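L-rhamnose mutarotase (Formosa agariphila, PDB 6HHN) catalyses the interconversion of the alpha and beta anomers of L-rhamnose, a step in the breakdown of the green-algal polysaccharide ulvan. Local coordinates at residues Leu15-Lys20 with Ala65-Ser70. Numbering follows the deposited sequence.
Sequences LAFKMK and AFQKVS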
ATOM      1  N   LEU A  15       4.997  -4.178   6.492  1.00 22.25           N
ATOM      2  CA  LEU A  15       5.968  -3.595   5.588  1.00 21.81           C
ATOM      3  C   LEU A  15       5.271  -3.163   4.309  1.00 20.96           C
ATOM      4  O   LEU A  15       4.383  -3.857   3.812  1.00 22.33           O
ATOM      5  CB  LEU A  15       7.041  -4.621   5.199  1.00 28.13           C
ATOM      6  CG  LEU A  15       8.066  -5.033   6.238  1.00 39.94           C
ATOM      7  CD1 LEU A  15       9.099  -5.884   5.509  1.00 38.53           C
ATOM      8  CD2 LEU A  15       8.689  -3.841   6.921  1.00 43.76           C
ATOM      9  N   ALA A  16       5.688  -2.032   3.766  1.00 18.24           N
ATOM     10  CA  ALA A  16       5.192  -1.596   2.473  1.00 16.52           C
ATOM     11  C   ALA A  16       6.346  -1.055   1.649  1.00 17.61           C
ATOM     12  O   ALA A  16       7.293  -0.462   2.183  1.00 19.54           O
ATOM     13  CB  ALA A  16       4.122  -0.504   2.625  1.00 19.67           C
ATOM     14  N   PHE A  17       6.219  -1.222   0.330  1.00 16.59           N
ATOM     15  CA  PHE A  17       7.268  -0.755  -0.567  1.00 16.77           C
ATOM     16  C   PHE A  17       6.699  -0.498  -1.947  1.00 15.86           C
ATOM     17  O   PHE A  17       5.651  -1.025  -2.317  1.00 17.21           O
ATOM     18  CB  PHE A  17       8.467  -1.714  -0.621  1.00 18.20           C
ATOM     19  CG  PHE A  17       8.131  -3.178  -0.836  1.00 18.87           C
ATOM     20  CD1 PHE A  17       7.746  -3.979   0.225  1.00 21.15           C
ATOM     21  CD2 PHE A  17       8.196  -3.745  -2.092  1.00 19.88           C
ATOM     22  CE1 PHE A  17       7.447  -5.325   0.035  1.00 23.36           C
ATOM     23  CE2 PHE A  17       7.907  -5.098  -2.283  1.00 22.48           C
ATOM     24  CZ  PHE A  17       7.534  -5.876  -1.214  1.00 23.19           C
ATOM     25  N   LYS A  18       7.419   0.322  -2.711  1.00 16.88           N
ATOM     26  CA  LYS A  18       7.020   0.755  -4.041  1.00 17.12           C
ATOM     27  C   LYS A  18       7.984   0.171  -5.060  1.00 19.82           C
ATOM     28  O   LYS A  18       9.204   0.238  -4.878  1.00 20.05           O
ATOM     29  CB  LYS A  18       7.065   2.291  -4.074  1.00 19.78           C
ATOM     30  CG  LYS A  18       6.916   2.927  -5.423  1.00 24.21           C
ATOM     31  CD  LYS A  18       7.044   4.467  -5.359  1.00 23.17           C
ATOM     32  CE  LYS A  18       7.266   5.017  -6.745  1.00 26.72           C
ATOM     33  NZ  LYS A  18       7.397   6.482  -6.769  1.00 27.39           N
ATOM     34  N   MET A  19       7.429  -0.389  -6.132  1.00 16.97           N
ATOM     35  CA  MET A  19       8.193  -0.911  -7.257  1.00 16.48           C
ATOM     36  C   MET A  19       7.679  -0.275  -8.536  1.00 16.97           C
ATOM     37  O   MET A  19       6.674   0.442  -8.528  1.00 18.11           O
ATOM     38  CB  MET A  19       8.096  -2.436  -7.333  1.00 17.31           C
ATOM     39  CG  MET A  19       8.745  -3.125  -6.140  1.00 17.36           C
ATOM     40  SD  MET A  19       8.536  -4.901  -6.114  1.00 21.32           S
ATOM     41  CE  MET A  19       6.795  -5.011  -5.714  1.00 25.67           C
ATOM     42  N   LYS A  20       8.366  -0.541  -9.645  1.00 20.11           N
ATOM     43  CA  LYS A  20       8.073   0.100 -10.919  1.00 20.33           C
ATOM     44  C   LYS A  20       7.949  -0.975 -11.990  1.00 21.44           C
ATOM     45  O   LYS A  20       8.858  -1.789 -12.164  1.00 21.93           O
ATOM     46  CB  LYS A  20       9.153   1.119 -11.318  1.00 24.53           C
ATOM     47  CG  LYS A  20       9.336   2.356 -10.408  1.00 28.71           C
ATOM     48  CD  LYS A  20       8.103   3.253 -10.369  1.00 30.15           C
ATOM     49  CE  LYS A  20       7.756   3.826 -11.732  1.00 31.57           C
ATOM     50  NZ  LYS A  20       6.648   4.836 -11.638  1.00 33.73           N
ATOM     51  N   ALA A  65       3.245  -2.476  -2.669  1.00 15.92           N
ATOM     52  CA  ALA A  65       3.208  -3.766  -1.998  1.00 16.06           C
ATOM     53  C   ALA A  65       3.012  -3.569  -0.504  1.00 17.40           C
ATOM     54  O   ALA A  65       3.605  -2.665   0.103  1.00 17.59           O
ATOM     55  CB  ALA A  65       4.526  -4.513  -2.230  1.00 16.87           C
ATOM     56  N   PHE A  66       2.185  -4.442   0.084  1.00 17.28           N
ATOM     57  CA  PHE A  66       1.952  -4.517   1.516  1.00 17.39           C
ATOM     58  C   PHE A  66       2.114  -5.972   1.934  1.00 16.97           C
ATOM     59  O   PHE A  66       1.613  -6.863   1.256  1.00 18.75           O
ATOM     60  CB  PHE A  66       0.519  -4.058   1.831  1.00 19.19           C
ATOM     61  CG  PHE A  66       0.102  -4.302   3.252  1.00 21.82           C
ATOM     62  CD1 PHE A  66      -0.481  -5.510   3.632  1.00 24.74           C
ATOM     63  CD2 PHE A  66       0.316  -3.339   4.214  1.00 24.03           C
ATOM     64  CE1 PHE A  66      -0.842  -5.740   4.946  1.00 28.68           C
ATOM     65  CE2 PHE A  66      -0.072  -3.566   5.538  1.00 27.02           C
ATOM     66  CZ  PHE A  66      -0.642  -4.770   5.894  1.00 26.78           C
ATOM     67  N   GLN A  67       2.798  -6.213   3.050  1.00 18.72           N
ATOM     68  CA  GLN A  67       2.863  -7.567   3.585  1.00 20.97           C
ATOM     69  C   GLN A  67       3.048  -7.509   5.091  1.00 20.25           C
ATOM     70  O   GLN A  67       3.453  -6.487   5.658  1.00 22.10           O
ATOM     71  CB  GLN A  67       3.971  -8.406   2.936  1.00 25.54           C
ATOM     72  CG  GLN A  67       5.329  -7.844   3.141  1.00 25.90           C
ATOM     73  CD  GLN A  67       6.453  -8.567   2.379  1.00 28.67           C
ATOM     74  OE1 GLN A  67       6.272  -9.151   1.297  1.00 29.33           O
ATOM     75  NE2 GLN A  67       7.617  -8.497   2.941  1.00 29.12           N
ATOM     76  N   LYS A  68       2.729  -8.620   5.734  1.00 23.30           N
ATOM     77  CA  LYS A  68       3.039  -8.831   7.136  1.00 25.66           C
ATOM     78  C   LYS A  68       4.194  -9.811   7.232  1.00 29.15           C
ATOM     79  O   LYS A  68       4.264 -10.775   6.467  1.00 28.31           O
ATOM     80  CB  LYS A  68       1.855  -9.420   7.882  1.00 29.60           C
ATOM     81  CG  LYS A  68       0.675  -8.499   7.984  1.00 30.95           C
ATOM     82  CD  LYS A  68      -0.396  -9.159   8.816  1.00 35.15           C
ATOM     83  CE  LYS A  68      -1.676  -8.374   8.755  1.00 38.00           C
ATOM     84  NZ  LYS A  68      -2.766  -9.016   9.561  1.00 36.80           N
ATOM     85  N   VAL A  69       5.085  -9.569   8.184  1.00 29.03           N
ATOM     86  CA  VAL A  69       6.253 -10.409   8.387  1.00 34.37           C
ATOM     87  C   VAL A  69       6.315 -10.755   9.862  1.00 45.29           C
ATOM     88  O   VAL A  69       6.351  -9.859  10.714  1.00 45.83           O
ATOM     89  CB  VAL A  69       7.550  -9.728   7.926  1.00 40.81           C
ATOM     90  CG1 VAL A  69       8.738 -10.642   8.194  1.00 49.56           C
ATOM     91  CG2 VAL A  69       7.463  -9.377   6.440  1.00 42.19           C
ATOM     92  N   SER A  70       6.313 -12.052  10.159  1.00 52.82           N
ATOM     93  CA  SER A  70       6.410 -12.535  11.536  1.00 61.86           C
ATOM     94  C   SER A  70       7.841 -13.013  11.752  1.00 73.90           C
ATOM     95  O   SER A  70       8.165 -14.192  11.607  1.00 78.26           O
ATOM     96  CB  SER A  70       5.392 -13.639  11.783  1.00 83.56           C
ATOM     97  OG  SER A  70       4.075 -13.148  11.604  1.00 85.80           O
TER
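Phe17 and Gln67 have similar first torsions, with each CG between its own backbone N and carbonyl carbon (chi1 49° for Phe17). From there the Phe17 ring lies over Ala65 of the neighbouring strand. The methyl CB of Ala65 sits 3.5 Å from the centroid of the Phe17 ring, a CH-pi contact over one face. The Gln67 amide meets the ring edge, with CD 4.1 Å from Phe17 CE1. The ring and amide planes are 85° apart. Further along, Leu15 CD1 touches Val69 CG2 at 4.0 Å. Four backbone hydrogen bonds join the antiparallel strands. Leu15 pairs with Gln67 and Phe17 with Ala65, each as a hydrogen-bonded pair. The bond from Ala65 N to Phe17 O is short and nearly straight, at 2.8 Å. Ala16 and Phe66 form the non-hydrogen-bonded pair between them. Their side chains point to the other face, where the second subunit packs, and the Phe66 ring stacks on Phe66 of the second subunit. Phe17 and Gln67 both touch Tyr52, a probable substrate-binding residue. The pairing thus gives this dimeric alpha-beta barrel sheet two distinct faces: an aromatic and amide surface beside the probable sugar site, and one that meets the second subunit by aromatic packing, with salt bridges of Lys68 beside it.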